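Local coordinates for putative TetR-family transcriptional regulator (Rhodococcus sp., PDB 2G3B), which probably binds operator DNA through a helix-turn-helix motif and acts as a transcriptional repressor of the TetR family, at residues G49-A54 with E112-P117. Residues are numbered along the deposited sequence; the frame is centred on the assembly and turned at random.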
ATOM      1  N   GLY A  49     -21.307   9.234   3.127  1.00 30.22           N
ATOM      2  CA  GLY A  49     -21.068  10.139   4.299  1.00 29.58           C
ATOM      3  C   GLY A  49     -20.504   9.361   5.492  1.00 28.90           C
ATOM      4  O   GLY A  49     -19.607   9.841   6.193  1.00 29.06           O
ATOM      5  N   LEU A  50     -21.028   8.147   5.723  1.00 28.78           N
ATOM      6  CA  LEU A  50     -20.528   7.249   6.787  1.00 28.98           C
ATOM      7  C   LEU A  50     -19.046   6.935   6.574  1.00 30.14           C
ATOM      8  O   LEU A  50     -18.215   7.046   7.504  1.00 30.03           O
ATOM      9  CB  LEU A  50     -21.407   5.935   6.908  1.00 30.45           C
ATOM     10  CG  LEU A  50     -20.960   4.865   7.964  1.00 29.46           C
ATOM     11  CD1 LEU A  50     -21.047   5.461   9.375  1.00 27.27           C
ATOM     12  CD2 LEU A  50     -21.737   3.518   7.922  1.00 27.89           C
ATOM     13  N   LEU A  51     -18.690   6.587   5.341  1.00 30.59           N
ATOM     14  CA  LEU A  51     -17.315   6.138   5.055  1.00 31.50           C
ATOM     15  C   LEU A  51     -16.344   7.315   5.168  1.00 30.26           C
ATOM     16  O   LEU A  51     -15.240   7.184   5.754  1.00 32.11           O
ATOM     17  CB  LEU A  51     -17.237   5.503   3.657  1.00 31.24           C
ATOM     18  CG  LEU A  51     -17.970   4.156   3.491  1.00 36.09           C
ATOM     19  CD1 LEU A  51     -18.058   3.724   2.044  1.00 37.28           C
ATOM     20  CD2 LEU A  51     -17.332   3.075   4.309  1.00 40.44           C
ATOM     21  N   GLU A  52     -16.750   8.453   4.609  1.00 30.84           N
ATOM     22  CA  GLU A  52     -15.977   9.695   4.773  1.00 32.07           C
ATOM     23  C   GLU A  52     -15.702   9.959   6.246  1.00 31.10           C
ATOM     24  O   GLU A  52     -14.579  10.164   6.643  1.00 30.86           O
ATOM     25  CB  GLU A  52     -16.704  10.887   4.189  1.00 31.58           C
ATOM     26  CG  GLU A  52     -15.924  12.199   4.480  1.00 34.55           C
ATOM     27  CD  GLU A  52     -16.481  13.436   3.748  1.00 37.54           C
ATOM     28  OE1 GLU A  52     -16.707  13.360   2.521  1.00 43.01           O
ATOM     29  OE2 GLU A  52     -16.678  14.491   4.397  1.00 41.18           O
ATOM     30  N   ALA A  53     -16.741   9.919   7.080  1.00 31.22           N
ATOM     31  CA  ALA A  53     -16.553  10.153   8.508  1.00 29.73           C
ATOM     32  C   ALA A  53     -15.698   9.064   9.171  1.00 29.73           C
ATOM     33  O   ALA A  53     -14.905   9.360  10.101  1.00 29.50           O
ATOM     34  CB  ALA A  53     -17.935  10.326   9.215  1.00 29.64           C
ATOM     35  N   ALA A  54     -15.808   7.815   8.698  1.00 28.42           N
ATOM     36  CA  ALA A  54     -14.959   6.721   9.222  1.00 28.11           C
ATOM     37  C   ALA A  54     -13.483   6.906   8.817  1.00 28.97           C
ATOM     38  O   ALA A  54     -12.591   6.694   9.611  1.00 27.89           O
ATOM     39  CB  ALA A  54     -15.436   5.339   8.748  1.00 29.68           C
ATOM     40  N   GLU A 112     -15.009   4.608  -7.121  1.00 41.06           N
ATOM     41  CA  GLU A 112     -14.534   5.983  -7.359  1.00 43.43           C
ATOM     42  C   GLU A 112     -15.013   7.023  -6.322  1.00 40.51           C
ATOM     43  O   GLU A 112     -14.306   7.996  -6.039  1.00 39.07           O
ATOM     44  CB  GLU A 112     -14.873   6.388  -8.797  1.00 42.29           C
ATOM     45  CG  GLU A 112     -14.868   7.876  -9.132  1.00 47.75           C
ATOM     46  CD  GLU A 112     -14.773   8.095 -10.638  1.00 49.62           C
ATOM     47  OE1 GLU A 112     -15.073   9.224 -11.126  1.00 57.35           O
ATOM     48  OE2 GLU A 112     -14.387   7.117 -11.340  1.00 57.16           O
ATOM     49  N   ALA A 113     -16.181   6.795  -5.727  1.00 39.19           N
ATOM     50  CA  ALA A 113     -16.727   7.739  -4.725  1.00 38.75           C
ATOM     51  C   ALA A 113     -15.857   7.872  -3.471  1.00 37.65           C
ATOM     52  O   ALA A 113     -15.935   8.886  -2.782  1.00 37.95           O
ATOM     53  CB  ALA A 113     -18.164   7.348  -4.295  1.00 38.59           C
ATOM     54  N   LEU A 114     -15.112   6.809  -3.156  1.00 37.02           N
ATOM     55  CA  LEU A 114     -14.225   6.759  -1.994  1.00 36.96           C
ATOM     56  C   LEU A 114     -12.978   7.625  -2.183  1.00 35.87           C
ATOM     57  O   LEU A 114     -12.256   7.958  -1.236  1.00 33.45           O
ATOM     58  CB  LEU A 114     -13.774   5.308  -1.785  1.00 37.87           C
ATOM     59  CG  LEU A 114     -14.465   4.503  -0.689  1.00 43.13           C
ATOM     60  CD1 LEU A 114     -13.703   3.158  -0.463  1.00 42.90           C
ATOM     61  CD2 LEU A 114     -14.381   5.415   0.584  1.00 42.92           C
ATOM     62  N   ARG A 115     -12.692   7.953  -3.433  1.00 35.16           N
ATOM     63  CA  ARG A 115     -11.379   8.567  -3.793  1.00 34.15           C
ATOM     64  C   ARG A 115     -11.214   9.940  -3.210  1.00 33.64           C
ATOM     65  O   ARG A 115     -10.137  10.242  -2.622  1.00 33.45           O
ATOM     66  CB  ARG A 115     -11.189   8.617  -5.320  1.00 34.60           C
ATOM     67  CG  ARG A 115     -10.970   7.244  -5.925  1.00 35.00           C
ATOM     68  CD  ARG A 115     -10.919   7.374  -7.434  1.00 33.46           C
ATOM     69  NE  ARG A 115     -10.624   6.054  -8.018  1.00 38.43           N
ATOM     70  CZ  ARG A 115     -10.420   5.860  -9.313  1.00 44.60           C
ATOM     71  NH1 ARG A 115     -10.477   6.898 -10.167  1.00 39.60           N
ATOM     72  NH2 ARG A 115     -10.161   4.642  -9.756  1.00 45.80           N
ATOM     73  N   ASP A 116     -12.251  10.784  -3.349  1.00 33.46           N
ATOM     74  CA  ASP A 116     -12.144  12.180  -2.844  1.00 34.02           C
ATOM     75  C   ASP A 116     -11.992  12.237  -1.301  1.00 33.94           C
ATOM     76  O   ASP A 116     -11.100  12.898  -0.796  1.00 34.32           O
ATOM     77  CB  ASP A 116     -13.322  13.063  -3.318  1.00 35.02           C
ATOM     78  CG  ASP A 116     -13.141  13.550  -4.757  1.00 38.03           C
ATOM     79  OD1 ASP A 116     -12.048  13.364  -5.347  1.00 41.06           O
ATOM     80  OD2 ASP A 116     -14.073  14.151  -5.281  1.00 37.95           O
ATOM     81  N   PRO A 117     -12.863  11.552  -0.548  1.00 33.12           N
ATOM     82  CA  PRO A 117     -12.610  11.542   0.901  1.00 33.13           C
ATOM     83  C   PRO A 117     -11.238  10.967   1.294  1.00 33.10           C
ATOM     84  O   PRO A 117     -10.584  11.534   2.161  1.00 31.81           O
ATOM     85  CB  PRO A 117     -13.746  10.641   1.492  1.00 33.79           C
ATOM     86  CG  PRO A 117     -14.667  10.395   0.428  1.00 32.69           C
ATOM     87  CD  PRO A 117     -14.119  10.858  -0.906  1.00 34.56           C
TER
HETATM   88  O   HOH W   1     -12.718  11.488   4.500  1.00 31.63           O
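Pro117 meets the side chain of Glu52 through its CB, and this pair gives slightly more than half of the area buried between 49-54 and 112-117. The proline CB lies 4.0 Å from Glu52 CB and equally near Glu52 CG, so the methylenes of the glutamate do the packing, the two side chains crossing at about a right angle; Glu52 OE1 also lies alongside, 4.1 Å from Pro117 CB. Glu52 has its CG anti to the backbone N (chi1 175°) and runs on extended past the proline, which brings its carboxylate to a salt bridge from OE1 to Arg120 NH2, further along the helix of Pro117. Glutamate suits this partly exposed place because its methylenes can pack while its charge reaches a partner beyond them. Proline is readily accommodated near the beginning of helix 115-139, where a missing N-H is usually tolerated.

A second, purely apolar touch is lighter: Leu114 CD2 comes to 4.2 Å from Leu51 CB. Branched aliphatic side chains suit this buried seam, since each leucine serves other neighbours too, Leu51 packing on Ile16 and Ile21 of helix 2-23, Leu114 on Leu104 and Ala108 of helix 92-110. In the all-helical TetR architecture, helix 47-66 follows the predicted helix-turn-helix and leads into the C-terminal regulatory domain; here its early turns lean on the start of helix 115-139, joining the DNA-binding head to that domain.

The polar link is indirect. Water 1 donates to Glu52 O at 3.1 Å and to Pro117 O at 3.2 Å, bridging the two backbones; Pro117 O also accepts a hydrogen bond from Thr121 OG1.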